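Local atomic coordinates of EF0056 (Enterococcus faecalis, PDB entry 6ORI), a protein that is of unknown function but, as an enterococcal surface protein with immunoglobulin-like folding in its N-terminal region, is probably linked to biofilm formation. Residues A[230-234]-A[280-284]; A[45-51]-A[143-149]; A[272-276]-A[355-359]. The contacts are given in a common frame with arbitrary orientation. Residues are numbered along the deposited sequence.

Interaction 1: A[230-234]-A[280-284]; sequences GSGST and IQMHM
This is a small, buried polar contact in which the loop between strands 211-221 and 239-248 packs over one face of strand 277-284, an inner strand of a five-stranded antiparallel sheet. No strand pairing is involved: the closest CA atoms, those of G232 and H283, stay 7.3 Å apart. Residues 280-284 are fully extended, so Q281 and H283, two positions apart, lie on the same face. Q281 (chi1 m, chi2 t) reaches toward the loop, and H283 (chi1 m) places its ring beside the amide. H283 NE2 donates to Q281 OE1 at 2.9 Å, nearly linear, and the backbone N of S233 donates to the same Q281 OE1 at 3.0 Å (162°). G232 (phi/psi -113/153) passes close by, its CA 3.6 Å from H283 NE2 and 3.3 Å from Q281 OE1. A CB here would point at the strand and clash with H283 CE1. S233 is extended and turns its CB away, yet with chi1 p its OG bonds water 1 at 2.4 Å; this water donates to S231 O (3.0 Å) and accepts from Q281 NE2 (3.1 Å). S233 O is held by Q347 of the adjacent strand 340-348. With two donors on OE1 and the water on NE2, the orientation of the Q281 amide is settled, and H283 must carry a proton on NE2.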
ATOM      1  N   GLY A 230      20.769  -8.447  13.425  1.00 15.17           N
ATOM      2  CA  GLY A 230      21.196  -9.649  12.737  1.00 13.50           C
ATOM      3  C   GLY A 230      20.173 -10.774  12.636  1.00 12.02           C
ATOM      4  O   GLY A 230      20.409 -11.750  11.929  1.00 13.59           O
ATOM      5  N   SER A 231      19.024 -10.607  13.292  1.00 12.99           N
ATOM      6  CA  SER A 231      18.026 -11.685  13.340  1.00 16.16           C
ATOM      7  C   SER A 231      17.364 -11.966  11.989  1.00  9.88           C
ATOM      8  O   SER A 231      17.071 -13.112  11.646  1.00 11.45           O
ATOM      9  CB  SER A 231      16.959 -11.382  14.399  1.00 13.04           C
ATOM     10  OG  SER A 231      16.120 -10.279  14.032  1.00 12.77           O
ATOM     11  N   GLY A 232      17.136 -10.902  11.214  1.00 10.97           N
ATOM     12  CA  GLY A 232      16.450 -11.019   9.937  1.00 10.65           C
ATOM     13  C   GLY A 232      17.374 -10.719   8.771  1.00  7.13           C
ATOM     14  O   GLY A 232      18.336  -9.964   8.943  1.00  9.70           O
ATOM     15  N   SER A 233      17.089 -11.285   7.606  1.00  7.52           N
ATOM     16  CA  SER A 233      17.964 -11.138   6.452  1.00  7.57           C
ATOM     17  C   SER A 233      17.266 -11.468   5.151  1.00  8.50           C
ATOM     18  O   SER A 233      16.232 -12.116   5.141  1.00  9.22           O
ATOM     19  CB  SER A 233      19.187 -12.034   6.619  1.00 11.10           C
ATOM     20  OG  SER A 233      18.790 -13.307   7.100  1.00 20.31           O
ATOM     21  N   THR A 234      17.841 -11.057   4.017  1.00  9.00           N
ATOM     22  CA  THR A 234      17.213 -11.296   2.710  1.00 10.08           C
ATOM     23  C   THR A 234      17.672 -12.503   1.883  1.00 14.21           C
ATOM     24  O   THR A 234      17.079 -12.843   0.853  1.00 14.19           O
ATOM     25  CB  THR A 234      17.413 -10.093   1.804  1.00  7.75           C
ATOM     26  OG1 THR A 234      18.792  -9.700   1.784  1.00  8.44           O
ATOM     27  CG2 THR A 234      16.592  -8.938   2.344  1.00  7.85           C
ATOM     28  N   ILE A 280      10.751 -17.815   4.327  1.00  6.55           N
ATOM     29  CA  ILE A 280       9.809 -16.715   4.473  1.00  5.45           C
ATOM     30  C   ILE A 280       9.907 -16.271   5.915  1.00  5.28           C
ATOM     31  O   ILE A 280       9.598 -17.046   6.827  1.00  6.83           O
ATOM     32  CB  ILE A 280       8.367 -17.120   4.139  1.00  6.55           C
ATOM     33  CG1 ILE A 280       8.322 -17.711   2.736  1.00  8.68           C
ATOM     34  CG2 ILE A 280       7.437 -15.915   4.262  1.00  8.61           C
ATOM     35  CD1 ILE A 280       7.046 -18.417   2.410  1.00 11.11           C
ATOM     36  N   GLN A 281      10.367 -15.047   6.133  1.00  4.92           N
ATOM     37  CA  GLN A 281      10.514 -14.492   7.479  1.00  4.66           C
ATOM     38  C   GLN A 281       9.429 -13.493   7.777  1.00  5.30           C
ATOM     39  O   GLN A 281       9.054 -12.705   6.912  1.00  5.47           O
ATOM     40  CB  GLN A 281      11.860 -13.775   7.670  1.00  5.79           C
ATOM     41  CG  GLN A 281      13.064 -14.582   7.213  1.00  7.43           C
ATOM     42  CD  GLN A 281      14.390 -13.954   7.596  1.00  8.96           C
ATOM     43  OE1 GLN A 281      14.498 -12.780   7.953  1.00  7.44           O
ATOM     44  NE2 GLN A 281      15.436 -14.766   7.529  1.00  9.73           N
ATOM     45  N   MET A 282       8.949 -13.493   9.010  1.00  3.92           N
ATOM     46  CA  MET A 282       8.047 -12.458   9.498  1.00  4.50           C
ATOM     47  C   MET A 282       8.867 -11.514  10.340  1.00  4.28           C
ATOM     48  O   MET A 282       9.629 -11.959  11.239  1.00  3.65           O
ATOM     49  CB  MET A 282       6.951 -13.076  10.360  1.00  4.53           C
ATOM     50  CG  MET A 282       5.817 -12.133  10.651  1.00  6.15           C
ATOM     51  SD  MET A 282       4.589 -12.997  11.631  1.00  6.45           S
ATOM     52  CE  MET A 282       3.308 -11.755  11.670  1.00  6.52           C
ATOM     53  N   HIS A 283       8.772 -10.220  10.051  1.00  3.92           N
ATOM     54  CA  HIS A 283       9.439  -9.210  10.862  1.00  3.52           C
ATOM     55  C   HIS A 283       8.434  -8.321  11.550  1.00  3.21           C
ATOM     56  O   HIS A 283       7.403  -7.970  10.963  1.00  4.47           O
ATOM     57  CB  HIS A 283      10.344  -8.320  10.007  1.00  4.88           C
ATOM     58  CG  HIS A 283      11.535  -9.018   9.420  1.00  5.07           C
ATOM     59  ND1 HIS A 283      12.584  -8.337   8.834  1.00  5.21           N
ATOM     60  CD2 HIS A 283      11.849 -10.329   9.339  1.00  5.03           C
ATOM     61  CE1 HIS A 283      13.483  -9.205   8.405  1.00  4.28           C
ATOM     62  NE2 HIS A 283      13.070 -10.423   8.710  1.00  5.23           N
ATOM     63  N   MET A 284       8.771  -7.921  12.761  1.00  4.73           N
ATOM     64  CA  MET A 284       8.050  -6.906  13.492  1.00  5.78           C
ATOM     65  C   MET A 284       8.657  -5.561  13.155  1.00  6.92           C
ATOM     66  O   MET A 284       9.884  -5.411  13.177  1.00  6.27           O
ATOM     67  CB  MET A 284       8.165  -7.176  14.986  1.00  6.44           C
ATOM     68  CG  MET A 284       7.433  -6.149  15.822  1.00  7.14           C
ATOM     69  SD  MET A 284       7.556  -6.404  17.599  1.00  9.38           S
ATOM     70  CE  MET A 284       6.403  -7.748  17.817  1.00 10.13           C
TER
HETATM   71  O   HOH W   1      18.045 -14.390   9.165  1.00 18.10           O

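Interaction 2: A[45-51]-A[143-149]; sequences VLQGNTI and TFEKNLD
Residues 45-51 run from the end of a 3-10 turn, closed by G48 N to V45 O at 3.0 Å, through an extended G48 (-126/-176) and a kinked N49 (-122/27) into strand 50-59. Antiparallel to them, 143-149 leaves strand 135-144, turns at E145 (-69/-25), extends through K146 and N147, and enters helix 148-155. CA atoms approach to 4.7 Å for T50 and T143, a non-hydrogen-bonded antiparallel pair, 4.1 Å for N49 and N147, and 4.8 Å for L46 and D149. Three backbone bonds set the register: F144 N to N49 O (2.8 Å), L148 N to G48 O (2.9 Å) and D149 N to L46 O (2.8 Å). The last two occupy amides of the first helical turn; N147, at the N-cap position, makes no capping bond with its side chain. N49, chi1 p, donates ND2 to F144 O at 2.9 Å, while water 2 donates to N147 OD1 (2.7 Å) and weakly to N49 OD1 (3.4 Å). Inside, L148 (chi1 m, chi2 t) points at the other segment, its CD1 3.9 Å from both V45 CG1 and I51 CG1; its CB is 4.2 Å from L46 CD2. I51 CD1 lies 3.7 Å from F144 CE1, and I41 covers L46 and I51. At the ends of paired strands 50-59 and 135-144, beyond the last bridge T50-T143, the two chain segments stay together through a strand-loop-helix connection, whose helix packs beside the end of an antiparallel sheet in what is probably the first immunoglobulin-like domain.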
ATOM      1  N   VAL A  45     -19.596   1.017 -12.872  1.00  9.51           N
ATOM      2  CA  VAL A  45     -18.560   2.044 -12.960  1.00  7.53           C
ATOM      3  C   VAL A  45     -18.035   2.134 -14.383  1.00  8.02           C
ATOM      4  O   VAL A  45     -17.693   3.209 -14.866  1.00  7.53           O
ATOM      5  CB  VAL A  45     -17.390   1.765 -11.973  1.00 10.56           C
ATOM      6  CG1 VAL A  45     -16.224   2.714 -12.189  1.00 10.79           C
ATOM      7  CG2 VAL A  45     -17.874   1.875 -10.538  1.00 10.35           C
ATOM      8  N   LEU A  46     -17.951   1.004 -15.073  1.00  8.69           N
ATOM      9  CA  LEU A  46     -17.410   0.983 -16.422  1.00 10.21           C
ATOM     10  C   LEU A  46     -18.249   1.784 -17.421  1.00  8.40           C
ATOM     11  O   LEU A  46     -17.747   2.268 -18.441  1.00  9.99           O
ATOM     12  CB  LEU A  46     -17.285  -0.450 -16.933  1.00 12.81           C
ATOM     13  CG  LEU A  46     -16.174  -1.263 -16.274  1.00 14.76           C
ATOM     14  CD1 LEU A  46     -16.351  -2.749 -16.576  1.00 24.39           C
ATOM     15  CD2 LEU A  46     -14.808  -0.775 -16.726  1.00 15.32           C
ATOM     16  N   GLN A  47     -19.545   1.931 -17.135  0.59  6.77           N
ATOM     17  CA  GLN A  47     -20.454   2.667 -18.017  0.59  8.23           C
ATOM     18  C   GLN A  47     -20.570   4.134 -17.604  0.59  7.68           C
ATOM     19  O   GLN A  47     -21.445   4.876 -18.078  0.59  9.45           O
ATOM     20  CB  GLN A  47     -21.845   2.036 -18.041  0.59 10.56           C
ATOM     21  CG  GLN A  47     -21.999   0.875 -19.010  0.59 10.08           C
ATOM     22  CD  GLN A  47     -22.120  -0.422 -18.287  0.59 25.79           C
ATOM     23  OE1 GLN A  47     -21.172  -0.865 -17.660  0.59 17.76           O
ATOM     24  NE2 GLN A  47     -23.300  -1.029 -18.334  0.59 21.86           N
ATOM     25  N   GLY A  48     -19.677   4.550 -16.711  1.00  7.34           N
ATOM     26  CA  GLY A  48     -19.503   5.962 -16.372  1.00  5.95           C
ATOM     27  C   GLY A  48     -18.052   6.396 -16.546  1.00  6.17           C
ATOM     28  O   GLY A  48     -17.207   5.622 -17.018  1.00  7.09           O
ATOM     29  N   ASN A  49     -17.762   7.652 -16.186  1.00  5.35           N
ATOM     30  CA  ASN A  49     -16.449   8.240 -16.430  1.00  7.02           C
ATOM     31  C   ASN A  49     -15.765   8.720 -15.165  1.00  4.81           C
ATOM     32  O   ASN A  49     -14.946   9.644 -15.204  1.00  4.81           O
ATOM     33  CB  ASN A  49     -16.522   9.399 -17.424  1.00  5.64           C
ATOM     34  CG  ASN A  49     -17.198  10.612 -16.855  1.00  6.16           C
ATOM     35  OD1 ASN A  49     -18.158  10.523 -16.085  1.00  7.87           O
ATOM     36  ND2 ASN A  49     -16.693  11.763 -17.222  1.00  6.96           N
ATOM     37  N   THR A  50     -16.097   8.110 -14.040  1.00  5.01           N
ATOM     38  CA  THR A  50     -15.516   8.523 -12.763  1.00  5.94           C
ATOM     39  C   THR A  50     -14.992   7.360 -11.926  1.00  6.28           C
ATOM     40  O   THR A  50     -15.521   6.252 -11.943  1.00  5.86           O
ATOM     41  CB  THR A  50     -16.535   9.331 -11.916  1.00  6.14           C
ATOM     42  OG1 THR A  50     -17.740   8.574 -11.747  1.00  8.41           O
ATOM     43  CG2 THR A  50     -16.836  10.658 -12.570  1.00  8.84           C
ATOM     44  N   ILE A  51     -13.948   7.656 -11.164  1.00  4.75           N
ATOM     45  CA  ILE A  51     -13.506   6.761 -10.091  1.00  6.02           C
ATOM     46  C   ILE A  51     -13.572   7.531  -8.779  1.00  5.25           C
ATOM     47  O   ILE A  51     -12.925   8.572  -8.638  1.00  5.66           O
ATOM     48  CB  ILE A  51     -12.081   6.241 -10.334  1.00  5.52           C
ATOM     49  CG1 ILE A  51     -12.033   5.362 -11.583  1.00  6.13           C
ATOM     50  CG2 ILE A  51     -11.539   5.489  -9.094  1.00  7.23           C
ATOM     51  CD1 ILE A  51     -10.634   4.960 -11.998  1.00  6.75           C
ATOM     52  N   THR A 143     -12.227  12.299 -12.744  1.00  4.08           N
ATOM     53  CA  THR A 143     -13.152  12.434 -13.869  1.00  5.46           C
ATOM     54  C   THR A 143     -12.386  12.282 -15.175  1.00  4.24           C
ATOM     55  O   THR A 143     -11.411  12.985 -15.403  1.00  5.70           O
ATOM     56  CB  THR A 143     -13.836  13.813 -13.831  1.00  5.60           C
ATOM     57  OG1 THR A 143     -14.598  13.942 -12.637  1.00  6.67           O
ATOM     58  CG2 THR A 143     -14.774  14.001 -15.014  1.00  7.64           C
ATOM     59  N   PHE A 144     -12.890  11.422 -16.056  1.00  4.14           N
ATOM     60  CA  PHE A 144     -12.233  11.088 -17.323  1.00  4.66           C
ATOM     61  C   PHE A 144     -12.924  11.719 -18.523  1.00  5.40           C
ATOM     62  O   PHE A 144     -14.101  12.045 -18.465  1.00  4.95           O
ATOM     63  CB  PHE A 144     -12.171   9.552 -17.502  1.00  5.13           C
ATOM     64  CG  PHE A 144     -11.255   8.835 -16.521  1.00  4.14           C
ATOM     65  CD1 PHE A 144     -11.726   8.433 -15.295  1.00  6.67           C
ATOM     66  CD2 PHE A 144      -9.935   8.589 -16.830  1.00  5.56           C
ATOM     67  CE1 PHE A 144     -10.873   7.782 -14.390  1.00  5.14           C
ATOM     68  CE2 PHE A 144      -9.102   7.931 -15.951  1.00  6.62           C
ATOM     69  CZ  PHE A 144      -9.575   7.547 -14.710  1.00  5.35           C
ATOM     70  N   GLU A 145     -12.178  11.854 -19.619  0.53  5.68           N
ATOM     71  CA  GLU A 145     -12.696  12.395 -20.881  0.53  5.49           C
ATOM     72  C   GLU A 145     -13.693  11.487 -21.564  0.53  7.53           C
ATOM     73  O   GLU A 145     -14.511  11.946 -22.369  0.53  7.71           O
ATOM     74  CB  GLU A 145     -11.545  12.596 -21.863  0.53  3.43           C
ATOM     75  CG  GLU A 145     -10.540  13.631 -21.436  0.53  5.73           C
ATOM     76  CD  GLU A 145      -9.338  13.681 -22.364  0.53 13.33           C
ATOM     77  OE1 GLU A 145      -9.021  12.648 -23.006  0.53 15.49           O
ATOM     78  OE2 GLU A 145      -8.702  14.751 -22.447  0.53 27.30           O
ATOM     79  N   LYS A 146     -13.579  10.198 -21.274  1.00  6.64           N
ATOM     80  CA  LYS A 146     -14.410   9.155 -21.880  1.00  6.62           C
ATOM     81  C   LYS A 146     -14.856   8.230 -20.780  1.00  7.33           C
ATOM     82  O   LYS A 146     -14.257   8.177 -19.704  1.00  6.80           O
ATOM     83  CB  LYS A 146     -13.590   8.285 -22.853  1.00 14.45           C
ATOM     84  CG  LYS A 146     -12.981   8.983 -24.026  1.00 19.62           C
ATOM     85  CD  LYS A 146     -12.074   7.991 -24.782  1.00 19.81           C
ATOM     86  CE  LYS A 146     -11.345   8.648 -25.942  1.00 34.56           C
ATOM     87  NZ  LYS A 146     -12.282   9.067 -27.018  1.00 54.75           N
ATOM     88  N   ASN A 147     -15.876   7.435 -21.044  1.00  6.87           N
ATOM     89  CA  ASN A 147     -16.259   6.418 -20.101  1.00  6.54           C
ATOM     90  C   ASN A 147     -15.198   5.316 -19.971  1.00  7.51           C
ATOM     91  O   ASN A 147     -14.424   5.074 -20.900  1.00  7.85           O
ATOM     92  CB  ASN A 147     -17.591   5.805 -20.498  1.00  7.27           C
ATOM     93  CG  ASN A 147     -18.744   6.769 -20.311  1.00  8.30           C
ATOM     94  OD1 ASN A 147     -18.729   7.613 -19.417  1.00  8.30           O
ATOM     95  ND2 ASN A 147     -19.760   6.643 -21.148  1.00 12.22           N
ATOM     96  N   LEU A 148     -15.181   4.660 -18.819  1.00  7.14           N
ATOM     97  CA  LEU A 148     -14.118   3.728 -18.517  1.00  6.59           C
ATOM     98  C   LEU A 148     -14.167   2.486 -19.396  1.00  8.54           C
ATOM     99  O   LEU A 148     -13.110   1.943 -19.711  1.00  7.43           O
ATOM    100  CB  LEU A 148     -14.149   3.397 -17.034  1.00  9.24           C
ATOM    101  CG  LEU A 148     -13.544   4.565 -16.244  1.00 10.03           C
ATOM    102  CD1 LEU A 148     -14.057   4.600 -14.820  1.00 12.28           C
ATOM    103  CD2 LEU A 148     -12.025   4.492 -16.260  1.00  9.64           C
ATOM    104  N   ASP A 149     -15.356   2.060 -19.828  1.00  7.33           N
ATOM    105  CA  ASP A 149     -15.452   0.930 -20.758  1.00  7.84           C
ATOM    106  C   ASP A 149     -14.720   1.230 -22.063  1.00  9.22           C
ATOM    107  O   ASP A 149     -13.995   0.372 -22.578  1.00  8.03           O
ATOM    108  CB  ASP A 149     -16.898   0.468 -21.020  1.00 10.11           C
ATOM    109  CG  ASP A 149     -17.856   1.576 -21.507  1.00 16.29           C
ATOM    110  OD1 ASP A 149     -17.472   2.734 -21.773  1.00 14.56           O
ATOM    111  OD2 ASP A 149     -19.066   1.257 -21.639  1.00 25.22           O
TER
HETATM  112  O   HOH W   2     -20.214   9.694 -18.705  1.00  9.73           O

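Interaction 3: A[272-276]-A[355-359]; sequences RLVPY and ILEEM
Y276 dominates this contact between the 3-10 turn 274-276 and the last turns of helix 352-359. Its chi1 is m and its chi2 -72°, which sends the ring across to the helix, where I355, E358 and M359 (i, i+3, i+4) all direct CB toward it. I355 (m, t) lays CG2 over the ring face, a CH-pi contact 3.8 Å from the centroid and 11° off the normal, while its CG1 comes to 3.7 Å from Y276 CD1. E358 (m, t) runs out to the ring edge, and Y276 OH donates to E358 OE1 at 2.9 Å; the other carboxylate oxygen is salt-bridged to K350. Backbone bonds hold each side: Y276 N to L273 O at 2.8 Å in the turn, M359 N to I355 O at 3.0 Å in the helix. CA atoms are 7.3 Å apart for Y276 and I355 and 8.5 Å for R272 and M359. The turn leads from strand 264-269 into strand 277-284, so the packing ties the short helix after strand 340-348 to the crossing between the two sheets of a beta-sandwich, probably the second immunoglobulin-like domain. M359 is stretched out (m, t, t), bringing CE to 3.4 Å from R272 O, 3.9 Å from R272 CB, 3.8 Å from Y276 CE2 and 4.5 Å from L273 CD2; F375 touches M359, R272 and L273 as well. R272 (m, t, m) turns its guanidinium to D270 and the carbonyl of E373, with a weak bond to that of calcium-site residue D374, and its side chain lies about 7 Å from the calcium.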
ATOM      1  N   ARG A 272       2.920 -18.293  -9.370  1.00 11.56           N
ATOM      2  CA  ARG A 272       4.120 -18.495 -10.167  1.00 11.13           C
ATOM      3  C   ARG A 272       5.417 -18.380  -9.367  1.00 11.51           C
ATOM      4  O   ARG A 272       6.449 -18.968  -9.720  1.00 12.57           O
ATOM      5  CB  ARG A 272       4.121 -17.522 -11.332  1.00 12.20           C
ATOM      6  CG  ARG A 272       3.039 -17.782 -12.348  1.00 13.72           C
ATOM      7  CD  ARG A 272       2.936 -16.637 -13.327  1.00 16.56           C
ATOM      8  NE  ARG A 272       2.440 -15.446 -12.660  1.00 15.39           N
ATOM      9  CZ  ARG A 272       2.659 -14.203 -13.066  1.00 16.60           C
ATOM     10  NH1 ARG A 272       3.381 -13.955 -14.158  1.00 16.57           N
ATOM     11  NH2 ARG A 272       2.135 -13.204 -12.380  1.00 12.34           N
ATOM     12  N   LEU A 273       5.389 -17.600  -8.292  1.00  9.22           N
ATOM     13  CA  LEU A 273       6.582 -17.372  -7.499  1.00 10.77           C
ATOM     14  C   LEU A 273       6.839 -18.412  -6.426  1.00  9.11           C
ATOM     15  O   LEU A 273       7.952 -18.526  -5.904  1.00 10.43           O
ATOM     16  CB  LEU A 273       6.510 -15.993  -6.853  1.00 13.70           C
ATOM     17  CG  LEU A 273       7.017 -14.855  -7.713  1.00 18.02           C
ATOM     18  CD1 LEU A 273       6.624 -13.536  -7.033  1.00 18.40           C
ATOM     19  CD2 LEU A 273       8.540 -14.957  -7.901  1.00 16.84           C
ATOM     20  N   VAL A 274       5.815 -19.186  -6.081  1.00 10.59           N
ATOM     21  CA  VAL A 274       5.939 -20.124  -4.977  1.00 10.15           C
ATOM     22  C   VAL A 274       7.171 -21.046  -5.071  1.00 10.56           C
ATOM     23  O   VAL A 274       7.916 -21.142  -4.115  1.00 10.68           O
ATOM     24  CB  VAL A 274       4.632 -20.914  -4.778  1.00 10.71           C
ATOM     25  CG1 VAL A 274       4.822 -22.010  -3.731  1.00 12.42           C
ATOM     26  CG2 VAL A 274       3.495 -19.957  -4.396  1.00 11.41           C
ATOM     27  N   PRO A 275       7.420 -21.688  -6.232  1.00  9.41           N
ATOM     28  CA  PRO A 275       8.611 -22.546  -6.307  1.00 11.66           C
ATOM     29  C   PRO A 275       9.940 -21.795  -6.263  1.00 11.92           C
ATOM     30  O   PRO A 275      10.993 -22.421  -6.100  1.00 14.87           O
ATOM     31  CB  PRO A 275       8.485 -23.228  -7.673  1.00 16.70           C
ATOM     32  CG  PRO A 275       7.149 -22.946  -8.155  1.00 14.20           C
ATOM     33  CD  PRO A 275       6.612 -21.740  -7.460  1.00 12.23           C
ATOM     34  N   TYR A 276       9.886 -20.479  -6.418  1.00 10.88           N
ATOM     35  CA  TYR A 276      11.086 -19.641  -6.380  1.00 11.66           C
ATOM     36  C   TYR A 276      11.283 -18.921  -5.047  1.00  8.65           C
ATOM     37  O   TYR A 276      12.174 -18.070  -4.910  1.00  9.70           O
ATOM     38  CB  TYR A 276      11.028 -18.617  -7.499  1.00 14.47           C
ATOM     39  CG  TYR A 276      11.048 -19.248  -8.865  1.00 13.29           C
ATOM     40  CD1 TYR A 276      12.208 -19.819  -9.358  1.00 16.85           C
ATOM     41  CD2 TYR A 276       9.901 -19.316  -9.633  1.00 14.12           C
ATOM     42  CE1 TYR A 276      12.234 -20.407 -10.611  1.00 19.41           C
ATOM     43  CE2 TYR A 276       9.919 -19.899 -10.890  1.00 17.51           C
ATOM     44  CZ  TYR A 276      11.086 -20.445 -11.365  1.00 26.00           C
ATOM     45  OH  TYR A 276      11.111 -21.035 -12.613  1.00 28.91           O
ATOM     46  N   ILE A 355      15.048 -16.052 -12.641  1.00 16.29           N
ATOM     47  CA  ILE A 355      13.693 -16.531 -12.427  1.00 15.65           C
ATOM     48  C   ILE A 355      12.863 -16.170 -13.648  1.00 15.10           C
ATOM     49  O   ILE A 355      12.127 -17.000 -14.180  1.00 17.14           O
ATOM     50  CB  ILE A 355      13.044 -15.912 -11.169  1.00 13.19           C
ATOM     51  CG1 ILE A 355      13.740 -16.455  -9.925  1.00 17.81           C
ATOM     52  CG2 ILE A 355      11.576 -16.248 -11.130  1.00 15.97           C
ATOM     53  CD1 ILE A 355      13.334 -15.775  -8.619  1.00 17.72           C
ATOM     54  N   LEU A 356      12.996 -14.932 -14.083  1.00 15.36           N
ATOM     55  CA  LEU A 356      12.202 -14.440 -15.204  1.00 20.69           C
ATOM     56  C   LEU A 356      12.605 -15.147 -16.487  1.00 26.86           C
ATOM     57  O   LEU A 356      11.754 -15.470 -17.310  1.00 20.47           O
ATOM     58  CB  LEU A 356      12.347 -12.929 -15.368  1.00 23.00           C
ATOM     59  CG  LEU A 356      11.949 -12.083 -14.147  1.00 31.78           C
ATOM     60  CD1 LEU A 356      11.890 -10.610 -14.501  1.00 33.17           C
ATOM     61  CD2 LEU A 356      10.628 -12.532 -13.542  1.00 34.47           C
ATOM     62  N   GLU A 357      13.898 -15.404 -16.649  1.00 21.27           N
ATOM     63  CA  GLU A 357      14.364 -16.143 -17.819  1.00 22.47           C
ATOM     64  C   GLU A 357      13.747 -17.542 -17.856  1.00 26.16           C
ATOM     65  O   GLU A 357      13.289 -17.995 -18.904  1.00 33.93           O
ATOM     66  CB  GLU A 357      15.894 -16.221 -17.851  1.00 34.04           C
ATOM     67  CG  GLU A 357      16.451 -16.772 -19.165  1.00 36.58           C
ATOM     68  CD  GLU A 357      16.051 -15.933 -20.366  1.00 45.18           C
ATOM     69  OE1 GLU A 357      16.395 -14.731 -20.394  1.00 50.52           O
ATOM     70  OE2 GLU A 357      15.384 -16.474 -21.274  1.00 46.90           O
ATOM     71  N   GLU A 358      13.725 -18.228 -16.716  1.00 19.14           N
ATOM     72  CA  GLU A 358      13.103 -19.543 -16.650  1.00 18.54           C
ATOM     73  C   GLU A 358      11.608 -19.477 -16.951  1.00 29.96           C
ATOM     74  O   GLU A 358      11.060 -20.378 -17.584  1.00 31.28           O
ATOM     75  CB  GLU A 358      13.322 -20.207 -15.286  1.00 19.02           C
ATOM     76  CG  GLU A 358      14.736 -20.677 -15.040  1.00 25.19           C
ATOM     77  CD  GLU A 358      14.874 -21.431 -13.727  1.00 31.84           C
ATOM     78  OE1 GLU A 358      13.835 -21.801 -13.137  1.00 36.49           O
ATOM     79  OE2 GLU A 358      16.022 -21.657 -13.288  1.00 40.55           O
ATOM     80  N   MET A 359      10.945 -18.424 -16.489  1.00 26.01           N
ATOM     81  CA  MET A 359       9.512 -18.276 -16.740  1.00 28.91           C
ATOM     82  C   MET A 359       9.225 -18.047 -18.224  1.00 35.09           C
ATOM     83  O   MET A 359       8.251 -18.569 -18.763  1.00 38.09           O
ATOM     84  CB  MET A 359       8.951 -17.133 -15.909  1.00 26.86           C
ATOM     85  CG  MET A 359       8.814 -17.476 -14.444  1.00 21.14           C
ATOM     86  SD  MET A 359       8.188 -16.092 -13.485  1.00 22.06           S
ATOM     87  CE  MET A 359       7.910 -16.879 -11.904  1.00 29.24           C
TER

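How the interactions relate
Along the chain interaction 2 is complete before the others begin; interactions 1 and 3 then interleave, in the order 230-234, 272-276, 280-284, 355-359. These two share strand 277-284: the turn 272-276 runs straight into it and 280-284 lies further along, with contact centres 22 Å apart. Strand 340-348, pairing with 277-284, continues toward the helix of interaction 3. Interaction 2 belongs to the separate N-terminal sheet, its centre 43 Å from that of interaction 1 and 36 Å from that of interaction 3. The calcium site joins these halves, taking S162 from the first and G372, D374, L400 and D402 from the second.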